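Local atomic coordinates of possible substrate binding protein of ABC transporter system (Rhodopseudomonas palustris, PDB entry 3N0X), a protein that probably captures a branched-chain amino acid or related ligand in the periplasm and delivers it to an ABC transporter. Residues 34-37 with 38-41; 113-116 with 117-121; 270-273 with 274-278. All blocks are in the same frame, centred on the assembly; numbering follows the deposited sequence.

Contact 1 (34-37 with 38-41); sequences YATK and GTMT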
ATOM      1  N   TYR A  34     -13.790 -13.523  -9.758  1.00 13.07           N
ATOM      2  CA  TYR A  34     -13.951 -12.598 -10.895  1.00 12.63           C
ATOM      3  C   TYR A  34     -13.187 -13.118 -12.115  1.00 13.20           C
ATOM      4  O   TYR A  34     -13.734 -13.159 -13.241  1.00 14.54           O
ATOM      5  CB  TYR A  34     -13.471 -11.192 -10.516  1.00 13.79           C
ATOM      6  CG  TYR A  34     -13.612 -10.192 -11.636  1.00 14.82           C
ATOM      7  CD1 TYR A  34     -12.580  -9.975 -12.540  1.00 15.00           C
ATOM      8  CD2 TYR A  34     -14.769  -9.444 -11.751  1.00 16.63           C
ATOM      9  CE1 TYR A  34     -12.746  -9.052 -13.599  1.00 17.25           C
ATOM     10  CE2 TYR A  34     -14.930  -8.528 -12.741  1.00 15.87           C
ATOM     11  CZ  TYR A  34     -13.948  -8.346 -13.675  1.00 18.16           C
ATOM     12  OH  TYR A  34     -14.195  -7.403 -14.653  1.00 21.27           O
ATOM     13  N   ALA A  35     -11.921 -13.490 -11.911  1.00 12.76           N
ATOM     14  CA  ALA A  35     -11.006 -13.851 -13.022  1.00 14.29           C
ATOM     15  C   ALA A  35     -11.481 -15.066 -13.755  1.00 16.33           C
ATOM     16  O   ALA A  35     -11.199 -15.196 -14.944  1.00 19.75           O
ATOM     17  CB  ALA A  35      -9.607 -14.093 -12.491  1.00 15.37           C
ATOM     18  N   THR A  36     -12.180 -15.962 -13.062  1.00 14.13           N
ATOM     19  CA  THR A  36     -12.603 -17.248 -13.611  1.00 14.92           C
ATOM     20  C   THR A  36     -14.091 -17.314 -13.888  1.00 16.52           C
ATOM     21  O   THR A  36     -14.631 -18.399 -14.179  1.00 18.20           O
ATOM     22  CB  THR A  36     -12.215 -18.409 -12.652  1.00 13.92           C
ATOM     23  OG1 THR A  36     -12.941 -18.324 -11.402  1.00 15.96           O
ATOM     24  CG2 THR A  36     -10.710 -18.423 -12.396  1.00 15.37           C
ATOM     25  N   LYS A  37     -14.783 -16.162 -13.810  1.00 17.47           N
ATOM     26  CA  LYS A  37     -16.235 -16.094 -14.010  1.00 18.43           C
ATOM     27  C   LYS A  37     -16.963 -17.087 -13.126  1.00 17.70           C
ATOM     28  O   LYS A  37     -17.960 -17.716 -13.547  1.00 19.13           O
ATOM     29  CB  LYS A  37     -16.631 -16.317 -15.464  1.00 18.73           C
ATOM     30  CG  LYS A  37     -16.121 -15.248 -16.386  1.00 26.06           C
ATOM     31  CD  LYS A  37     -16.593 -15.509 -17.816  1.00 32.17           C
ATOM     32  CE  LYS A  37     -15.916 -14.578 -18.810  1.00 38.00           C
ATOM     33  NZ  LYS A  37     -16.466 -13.224 -18.726  1.00 39.53           N
ATOM     34  N   GLY A  38     -16.449 -17.229 -11.892  1.00 17.84           N
ATOM     35  CA  GLY A  38     -17.000 -18.112 -10.881  1.00 19.51           C
ATOM     36  C   GLY A  38     -16.681 -19.591 -10.996  1.00 20.32           C
ATOM     37  O   GLY A  38     -17.165 -20.366 -10.170  1.00 24.85           O
ATOM     38  N   THR A  39     -15.945 -20.014 -12.015  1.00 18.59           N
ATOM     39  CA  THR A  39     -15.654 -21.435 -12.204  1.00 18.49           C
ATOM     40  C   THR A  39     -14.541 -21.957 -11.303  1.00 18.91           C
ATOM     41  O   THR A  39     -14.445 -23.166 -11.072  1.00 19.95           O
ATOM     42  CB  THR A  39     -15.263 -21.781 -13.653  1.00 19.47           C
ATOM     43  OG1 THR A  39     -13.968 -21.254 -13.970  1.00 20.12           O
ATOM     44  CG2 THR A  39     -16.380 -21.306 -14.673  1.00 22.01           C
HETATM   45  N   MSE A  40     -13.690 -21.056 -10.809  1.00 18.03           N
HETATM   46  CA  MSE A  40     -12.476 -21.459 -10.087  1.00 19.83           C
HETATM   47  C   MSE A  40     -11.622 -22.475 -10.876  1.00 20.54           C
HETATM   48  O   MSE A  40     -10.971 -23.337 -10.301  1.00 20.43           O
HETATM   49  CB  MSE A  40     -12.806 -21.941  -8.654  1.00 20.36           C
HETATM   50  CG  MSE A  40     -13.361 -20.864  -7.742  1.00 20.80           C
HETATM   51 SE   MSE A  40     -12.100 -19.389  -7.420  0.75 23.74          SE
HETATM   52  CE  MSE A  40     -10.871 -20.279  -6.266  1.00 24.92           C
ATOM     53  N   THR A  41     -11.665 -22.387 -12.200  1.00 20.65           N
ATOM     54  CA  THR A  41     -10.799 -23.181 -13.067  0.50 22.58           C
ATOM     55  C   THR A  41     -10.156 -22.246 -14.057  1.00 23.44           C
ATOM     56  O   THR A  41     -10.771 -21.271 -14.481  1.00 22.13           O
ATOM     57  CB  THR A  41     -11.530 -24.270 -13.877  0.50 24.13           C
ATOM     58  OG1 THR A  41     -12.377 -23.660 -14.864  0.50 27.64           O
ATOM     59  CG2 THR A  41     -12.352 -25.169 -12.950  0.50 24.57           C
TER
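T36 meets T39 and M40 just beyond the end of helix 18-35, a worked example of how one threonine can stitch a helix end to the loop that follows. Backbone bonding comes first. The amide of T39 donates to T36 O across 3.0 Å, closing a type I' turn from T36 to T39; it approaches from above the carbonyl plane, 60° out of it.

Hydroxyl bonds form the second group. T39 OG1 donates to the same T36 O at 2.9 Å, but lies in the carbonyl plane on a lone pair, so two donors from one residue grip a single oxygen. T39 OG1 sits between its own N and carbonyl carbon (chi1 70°), where it can also accept from T41 N at 3.1 Å in an ST turn. T36 OG1 takes the equivalent rotamer and does double duty: it accepts M40 N at 2.9 Å and donates to L32 O, one turn back in the helix. A valine at T36 would probably leave the M40 amide without this acceptor and break the link back to L32.

Looser van der Waals contact completes the set: the T36 CG2 methyl lies 3.5 Å from T41 O, and the T36 side chain also touches I47. The selenomethionine M40 points away from residues 34-37, and its side chain rests on M29, L32 and I47.

Positive phi at both K37 and G38 suits the I' turn, and a side chain at G38 would crowd K37 O. With K37 N bonded to Y34 O and G38 N to E33 O, the helix closes in a Schellman motif with K37 as its C-prime residue, leading the chain toward the edge strand 41-42.

Contact 2 (113-116 with 117-121); sequences EKWN and RYIFR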
ATOM      1  N   GLU A 113      17.116  -3.868  -1.033  1.00 21.29           N
ATOM      2  CA  GLU A 113      18.321  -4.521  -0.541  1.00 22.68           C
ATOM      3  C   GLU A 113      18.127  -6.002  -0.247  1.00 20.90           C
ATOM      4  O   GLU A 113      19.079  -6.778  -0.340  1.00 21.29           O
ATOM      5  CB  GLU A 113      18.790  -3.821   0.757  1.00 24.12           C
ATOM      6  CG  GLU A 113      19.288  -2.381   0.555  1.00 34.10           C
ATOM      7  N   LYS A 114      16.897  -6.393   0.100  1.00 18.27           N
ATOM      8  CA  LYS A 114      16.631  -7.773   0.525  1.00 18.40           C
ATOM      9  C   LYS A 114      15.912  -8.590  -0.540  1.00 16.96           C
ATOM     10  O   LYS A 114      15.541  -9.745  -0.325  1.00 19.12           O
ATOM     11  CB  LYS A 114      15.796  -7.767   1.810  1.00 18.71           C
ATOM     12  CG  LYS A 114      16.509  -7.113   2.974  1.00 20.63           C
ATOM     13  CD  LYS A 114      17.752  -7.822   3.360  1.00 22.69           C
ATOM     14  CE  LYS A 114      18.543  -7.066   4.416  1.00 30.31           C
ATOM     15  NZ  LYS A 114      19.863  -7.743   4.643  1.00 36.19           N
ATOM     16  N   TRP A 115      15.729  -7.987  -1.705  1.00 17.20           N
ATOM     17  CA  TRP A 115      15.042  -8.639  -2.811  1.00 15.63           C
ATOM     18  C   TRP A 115      15.824  -9.827  -3.397  1.00 15.71           C
ATOM     19  O   TRP A 115      17.054  -9.881  -3.334  1.00 17.50           O
ATOM     20  CB  TRP A 115      14.834  -7.598  -3.928  1.00 15.21           C
ATOM     21  CG  TRP A 115      14.221  -8.080  -5.165  1.00 14.46           C
ATOM     22  CD1 TRP A 115      12.894  -8.197  -5.424  1.00 18.96           C
ATOM     23  CD2 TRP A 115      14.908  -8.437  -6.362  1.00 15.52           C
ATOM     24  NE1 TRP A 115      12.712  -8.642  -6.716  1.00 16.80           N
ATOM     25  CE2 TRP A 115      13.930  -8.810  -7.306  1.00 16.25           C
ATOM     26  CE3 TRP A 115      16.259  -8.544  -6.711  1.00 18.09           C
ATOM     27  CZ2 TRP A 115      14.259  -9.233  -8.588  1.00 18.05           C
ATOM     28  CZ3 TRP A 115      16.589  -8.989  -7.995  1.00 18.13           C
ATOM     29  CH2 TRP A 115      15.579  -9.307  -8.915  1.00 17.89           C
ATOM     30  N   ASN A 116      15.082 -10.768  -3.950  1.00 16.53           N
ATOM     31  CA  ASN A 116      15.646 -11.779  -4.848  1.00 15.24           C
ATOM     32  C   ASN A 116      14.687 -12.038  -6.017  1.00 15.77           C
ATOM     33  O   ASN A 116      13.527 -11.596  -5.986  1.00 16.50           O
ATOM     34  CB  ASN A 116      16.029 -13.050  -4.097  1.00 14.93           C
ATOM     35  CG  ASN A 116      14.852 -13.854  -3.654  1.00 16.72           C
ATOM     36  OD1 ASN A 116      14.086 -14.361  -4.485  1.00 16.49           O
ATOM     37  ND2 ASN A 116      14.691 -14.007  -2.332  1.00 16.98           N
ATOM     38  N   ARG A 117      15.205 -12.717  -7.034  1.00 17.13           N
ATOM     39  CA  ARG A 117      14.499 -12.903  -8.300  1.00 16.04           C
ATOM     40  C   ARG A 117      13.147 -13.620  -8.217  1.00 16.00           C
ATOM     41  O   ARG A 117      12.358 -13.543  -9.144  1.00 17.87           O
ATOM     42  CB  ARG A 117      15.401 -13.628  -9.315  1.00 17.27           C
ATOM     43  CG  ARG A 117      15.706 -15.060  -8.938  1.00 18.15           C
ATOM     44  CD  ARG A 117      16.871 -15.616  -9.697  1.00 19.36           C
ATOM     45  NE  ARG A 117      16.574 -15.682 -11.128  1.00 19.16           N
ATOM     46  CZ  ARG A 117      15.945 -16.686 -11.722  1.00 19.72           C
ATOM     47  NH1 ARG A 117      15.565 -17.759 -11.035  1.00 19.83           N
ATOM     48  NH2 ARG A 117      15.692 -16.630 -13.027  1.00 21.25           N
ATOM     49  N   TYR A 118      12.900 -14.340  -7.132  1.00 15.62           N
ATOM     50  CA  TYR A 118      11.639 -15.069  -6.936  1.00 14.96           C
ATOM     51  C   TYR A 118      10.540 -14.205  -6.300  1.00 15.01           C
ATOM     52  O   TYR A 118       9.407 -14.657  -6.138  1.00 15.61           O
ATOM     53  CB  TYR A 118      11.897 -16.304  -6.046  1.00 15.13           C
ATOM     54  CG  TYR A 118      12.842 -17.287  -6.743  1.00 14.29           C
ATOM     55  CD1 TYR A 118      12.364 -18.204  -7.648  1.00 15.52           C
ATOM     56  CD2 TYR A 118      14.202 -17.275  -6.489  1.00 15.63           C
ATOM     57  CE1 TYR A 118      13.196 -19.073  -8.320  1.00 19.00           C
ATOM     58  CE2 TYR A 118      15.048 -18.133  -7.163  1.00 17.94           C
ATOM     59  CZ  TYR A 118      14.548 -19.043  -8.082  1.00 16.31           C
ATOM     60  OH  TYR A 118      15.350 -19.939  -8.782  1.00 18.51           O
ATOM     61  N   ILE A 119      10.894 -12.984  -5.946  1.00 13.46           N
ATOM     62  CA  ILE A 119      10.000 -12.047  -5.262  1.00 13.71           C
ATOM     63  C   ILE A 119       9.364 -11.062  -6.249  1.00 14.47           C
ATOM     64  O   ILE A 119      10.058 -10.366  -6.998  1.00 15.73           O
ATOM     65  CB  ILE A 119      10.763 -11.252  -4.151  1.00 14.15           C
ATOM     66  CG1 ILE A 119      11.531 -12.174  -3.211  1.00 15.91           C
ATOM     67  CG2 ILE A 119       9.785 -10.307  -3.368  1.00 14.91           C
ATOM     68  CD1 ILE A 119      10.733 -13.315  -2.627  1.00 16.38           C
ATOM     69  N   PHE A 120       8.026 -11.036  -6.242  1.00 13.45           N
ATOM     70  CA  PHE A 120       7.245 -10.016  -6.915  1.00 13.06           C
ATOM     71  C   PHE A 120       6.389  -9.345  -5.837  1.00 14.53           C
ATOM     72  O   PHE A 120       6.222  -9.853  -4.735  1.00 15.12           O
ATOM     73  CB  PHE A 120       6.370 -10.585  -8.021  1.00 12.99           C
ATOM     74  CG  PHE A 120       7.132 -11.072  -9.233  1.00 13.88           C
ATOM     75  CD1 PHE A 120       7.835 -12.292  -9.199  1.00 17.01           C
ATOM     76  CD2 PHE A 120       7.218 -10.299 -10.363  1.00 14.40           C
ATOM     77  CE1 PHE A 120       8.535 -12.718 -10.315  1.00 16.05           C
ATOM     78  CE2 PHE A 120       7.904 -10.735 -11.471  1.00 15.06           C
ATOM     79  CZ  PHE A 120       8.568 -11.930 -11.449  1.00 16.12           C
ATOM     80  N   ARG A 121       5.870  -8.166  -6.136  1.00 13.24           N
ATOM     81  CA  ARG A 121       5.032  -7.469  -5.153  1.00 13.42           C
ATOM     82  C   ARG A 121       3.890  -6.750  -5.826  1.00 12.98           C
ATOM     83  O   ARG A 121       4.119  -5.861  -6.635  1.00 13.08           O
ATOM     84  CB  ARG A 121       5.836  -6.470  -4.319  1.00 13.82           C
ATOM     85  CG  ARG A 121       4.905  -5.672  -3.385  1.00 15.24           C
ATOM     86  CD  ARG A 121       5.509  -5.182  -2.142  1.00 14.03           C
ATOM     87  NE  ARG A 121       6.726  -4.395  -2.334  1.00 13.52           N
ATOM     88  CZ  ARG A 121       7.478  -3.992  -1.301  1.00 14.61           C
ATOM     89  NH1 ARG A 121       7.102  -4.267  -0.091  1.00 13.50           N
ATOM     90  NH2 ARG A 121       8.624  -3.340  -1.494  1.00 13.81           N
TER
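W115 lays its indole over the start of the R117-I119 backbone, with R117 N above one face, offset toward the rim, and CZ2 3.7 Å from R117 CA. This reach follows from CG standing anti to the backbone N (chi1 177°), which also carries NE1 to I119 O at 3.2 Å. That bond is bent, with I119 O tilted from the ring plane, and H333 shares the same carbonyl oxygen. W115 CD1 brushes I119 CB at 3.9 Å, the two side chains running in opposite senses.

N116 illustrates how a side chain can reinforce a turn. With CG between its own N and carbonyl carbon (chi1 72°), OD1 receives Y118 N at 2.9 Å in the plane of the amide, an Asx turn, while N116 O accepts I119 N at 3.0 Å and completes a type I beta turn leading into edge strand 119-121 of the mixed sheet. ND2 bonds to L90 O of helix 83-96, which holds the amide against rotation. The Y118 ring brings its edge to OD1, CD2 being 3.5 Å away. The I119 side chain runs roughly perpendicular to that of N116, with CG1 3.6 Å from N116 OD1. R117 NH1 forms a salt bridge with E308.

Contact 3 (270-273 with 274-278); sequences VTEH and QKRFN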
ATOM      1  N   VAL A 270     -16.967  -3.534  -5.351  1.00 12.25           N
ATOM      2  CA  VAL A 270     -17.688  -2.691  -4.412  1.00 12.60           C
ATOM      3  C   VAL A 270     -19.136  -3.172  -4.254  1.00 14.01           C
ATOM      4  O   VAL A 270     -19.652  -3.346  -3.136  1.00 15.39           O
ATOM      5  CB  VAL A 270     -17.590  -1.196  -4.762  1.00 12.62           C
ATOM      6  CG1 VAL A 270     -18.562  -0.414  -3.826  1.00 15.11           C
ATOM      7  CG2 VAL A 270     -16.155  -0.704  -4.599  1.00 13.13           C
ATOM      8  N   THR A 271     -19.815  -3.409  -5.363  1.00 13.99           N
ATOM      9  CA  THR A 271     -21.212  -3.803  -5.305  1.00 15.52           C
ATOM     10  C   THR A 271     -21.411  -5.145  -4.621  1.00 15.40           C
ATOM     11  O   THR A 271     -22.270  -5.311  -3.721  1.00 16.52           O
ATOM     12  CB  THR A 271     -21.787  -3.829  -6.704  1.00 17.74           C
ATOM     13  OG1 THR A 271     -21.735  -2.501  -7.241  1.00 21.53           O
ATOM     14  CG2 THR A 271     -23.243  -4.314  -6.695  1.00 20.50           C
ATOM     15  N   GLU A 272     -20.581  -6.114  -4.986  1.00 14.65           N
ATOM     16  CA  GLU A 272     -20.735  -7.447  -4.438  0.60 15.31           C
ATOM     17  C   GLU A 272     -20.281  -7.529  -2.997  1.00 15.51           C
ATOM     18  O   GLU A 272     -20.845  -8.262  -2.202  1.00 15.72           O
ATOM     19  CB  GLU A 272     -19.978  -8.439  -5.318  0.60 17.22           C
ATOM     20  CG  GLU A 272     -20.395  -9.846  -5.103  0.60 22.35           C
ATOM     21  CD  GLU A 272     -21.888 -10.126  -5.367  0.60 13.42           C
ATOM     22  OE1 GLU A 272     -22.455  -9.622  -6.360  0.60 29.80           O
ATOM     23  OE2 GLU A 272     -22.468 -10.873  -4.571  0.60 24.78           O
ATOM     24  N   HIS A 273     -19.232  -6.784  -2.657  1.00 14.73           N
ATOM     25  CA  HIS A 273     -18.742  -6.759  -1.281  1.00 14.19           C
ATOM     26  C   HIS A 273     -19.816  -6.171  -0.385  1.00 16.58           C
ATOM     27  O   HIS A 273     -20.075  -6.671   0.715  1.00 15.62           O
ATOM     28  CB  HIS A 273     -17.427  -5.977  -1.186  1.00 13.62           C
ATOM     29  CG  HIS A 273     -16.646  -6.219   0.077  1.00 13.99           C
ATOM     30  ND1 HIS A 273     -16.969  -5.619   1.278  1.00 14.70           N
ATOM     31  CD2 HIS A 273     -15.557  -7.000   0.329  1.00 13.18           C
ATOM     32  CE1 HIS A 273     -16.103  -5.998   2.205  1.00 17.30           C
ATOM     33  NE2 HIS A 273     -15.233  -6.835   1.664  1.00 15.70           N
ATOM     34  N   GLN A 274     -20.495  -5.141  -0.852  1.00 15.63           N
ATOM     35  CA  GLN A 274     -21.564  -4.534  -0.029  0.60 16.64           C
ATOM     36  C   GLN A 274     -22.729  -5.488   0.117  1.00 17.04           C
ATOM     37  O   GLN A 274     -23.304  -5.601   1.208  1.00 17.68           O
ATOM     38  CB  GLN A 274     -22.038  -3.187  -0.592  0.60 16.36           C
ATOM     39  CG  GLN A 274     -22.940  -2.387   0.414  0.60 17.19           C
ATOM     40  CD  GLN A 274     -22.151  -1.724   1.532  0.60 20.10           C
ATOM     41  OE1 GLN A 274     -20.959  -1.444   1.393  0.60 19.63           O
ATOM     42  NE2 GLN A 274     -22.825  -1.480   2.666  0.60 18.91           N
ATOM     43  N   LYS A 275     -23.078  -6.208  -0.947  1.00 17.04           N
ATOM     44  CA  LYS A 275     -24.196  -7.176  -0.891  1.00 18.02           C
ATOM     45  C   LYS A 275     -23.902  -8.333   0.083  1.00 18.69           C
ATOM     46  O   LYS A 275     -24.787  -8.753   0.852  1.00 20.82           O
ATOM     47  CB  LYS A 275     -24.470  -7.749  -2.277  1.00 19.57           C
ATOM     48  CG  LYS A 275     -25.550  -8.796  -2.312  1.00 23.95           C
ATOM     49  CD  LYS A 275     -25.850  -9.264  -3.717  1.00 27.32           C
ATOM     50  CE  LYS A 275     -26.920 -10.365  -3.717  1.00 30.73           C
ATOM     51  NZ  LYS A 275     -27.240 -10.784  -5.148  1.00 32.65           N
ATOM     52  N   ARG A 276     -22.671  -8.850   0.057  1.00 17.15           N
ATOM     53  CA  ARG A 276     -22.294 -10.006   0.861  1.00 18.87           C
ATOM     54  C   ARG A 276     -22.019  -9.703   2.325  1.00 19.77           C
ATOM     55  O   ARG A 276     -22.313 -10.541   3.195  1.00 22.68           O
ATOM     56  CB  ARG A 276     -21.066 -10.692   0.230  1.00 17.19           C
ATOM     57  CG  ARG A 276     -21.378 -11.264  -1.124  1.00 18.78           C
ATOM     58  CD  ARG A 276     -20.131 -11.841  -1.862  1.00 18.83           C
ATOM     59  NE  ARG A 276     -20.469 -12.105  -3.276  1.00 21.13           N
ATOM     60  CZ  ARG A 276     -19.655 -12.704  -4.152  1.00 21.22           C
ATOM     61  NH1 ARG A 276     -18.477 -13.156  -3.773  1.00 16.89           N
ATOM     62  NH2 ARG A 276     -20.055 -12.866  -5.410  1.00 21.24           N
ATOM     63  N   PHE A 277     -21.437  -8.533   2.588  1.00 19.10           N
ATOM     64  CA  PHE A 277     -20.857  -8.184   3.881  1.00 19.97           C
ATOM     65  C   PHE A 277     -21.419  -6.894   4.510  1.00 20.57           C
ATOM     66  O   PHE A 277     -21.096  -6.575   5.662  1.00 22.67           O
ATOM     67  CB  PHE A 277     -19.334  -8.115   3.760  1.00 22.22           C
ATOM     68  CG  PHE A 277     -18.741  -9.316   3.081  1.00 20.89           C
ATOM     69  CD1 PHE A 277     -18.965 -10.607   3.579  1.00 22.33           C
ATOM     70  CD2 PHE A 277     -17.985  -9.189   1.952  1.00 19.09           C
ATOM     71  CE1 PHE A 277     -18.442 -11.732   2.915  1.00 24.25           C
ATOM     72  CE2 PHE A 277     -17.464 -10.301   1.310  1.00 21.71           C
ATOM     73  CZ  PHE A 277     -17.683 -11.558   1.788  1.00 25.52           C
ATOM     74  N   ASN A 278     -22.250  -6.166   3.773  1.00 19.68           N
ATOM     75  CA  ASN A 278     -22.809  -4.888   4.228  1.00 20.32           C
ATOM     76  C   ASN A 278     -21.772  -3.863   4.675  1.00 20.36           C
ATOM     77  O   ASN A 278     -21.988  -3.094   5.622  1.00 22.55           O
ATOM     78  CB  ASN A 278     -23.838  -5.155   5.321  1.00 21.81           C
ATOM     79  CG  ASN A 278     -24.885  -6.153   4.878  1.00 23.61           C
ATOM     80  OD1 ASN A 278     -25.058  -7.206   5.498  1.00 31.91           O
ATOM     81  ND2 ASN A 278     -25.609  -5.807   3.820  1.00 22.53           N
TER
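H273 and F277, one turn apart near the end of helix 264-277, pack edge to face and show how a helix can place two rings against each other. F277 CD2 stands 3.5 Å above the imidazole plane, over its centre, and the ring planes meet at 66°. The histidine ring swings toward F277 because its CG is anti to the backbone N (chi1 -163°), and a bond from ND1 to A279 O fixes its rotation. R276 CB covers one face of the phenyl ring at 3.6 Å. In the backbone that carries them, F277 N bonds to H273 O at 3.0 Å, one of four successive i to i+4 backbone bonds joining residues 270-273 to 274-278. M30 of helix 18-35 touches H273, the buried member of the pair.

The outer side is charged and less well defined. In one of its two modelled conformers E272 bends at chi2 so that OE2 reaches R276 NE at 2.7 Å, a salt bridge met on the anti side of the carboxylate; E272 CG lies so close to the guanidinium that the detail of this conformer is doubtful. K275, fully extended, keeps NZ 4.8 Å from OE2.

R276 NH2 has a second acidic mate, E33 of helix 18-35. The arginine therefore probably balances two carboxylates and ties neighbouring helices, while E272, modelled in alternate positions, is likely to grip it only part of the time.

Contacts 1 and 3 lie at the surface, and contact 2 is partly buried nearer the middle of the chain. The first and third involve neighbouring helices: helix 18-35 ends in contact 1, and residues of that same helix cover contact 3, the nearest atoms of the two contacts being about 8 Å apart. Contact 2 is remote, its centre about 29 Å from that of contact 1 and 34 Å from that of contact 3. Contacts 1 and 2 lead into opposite edge strands of one mixed sheet, 41-42 and 119-121, and both rely on polar side chains that bond backbone amides in turns. Contact 3 stays within a helix whose backbone bonds itself, leaving its side chains to pair as rings and charges.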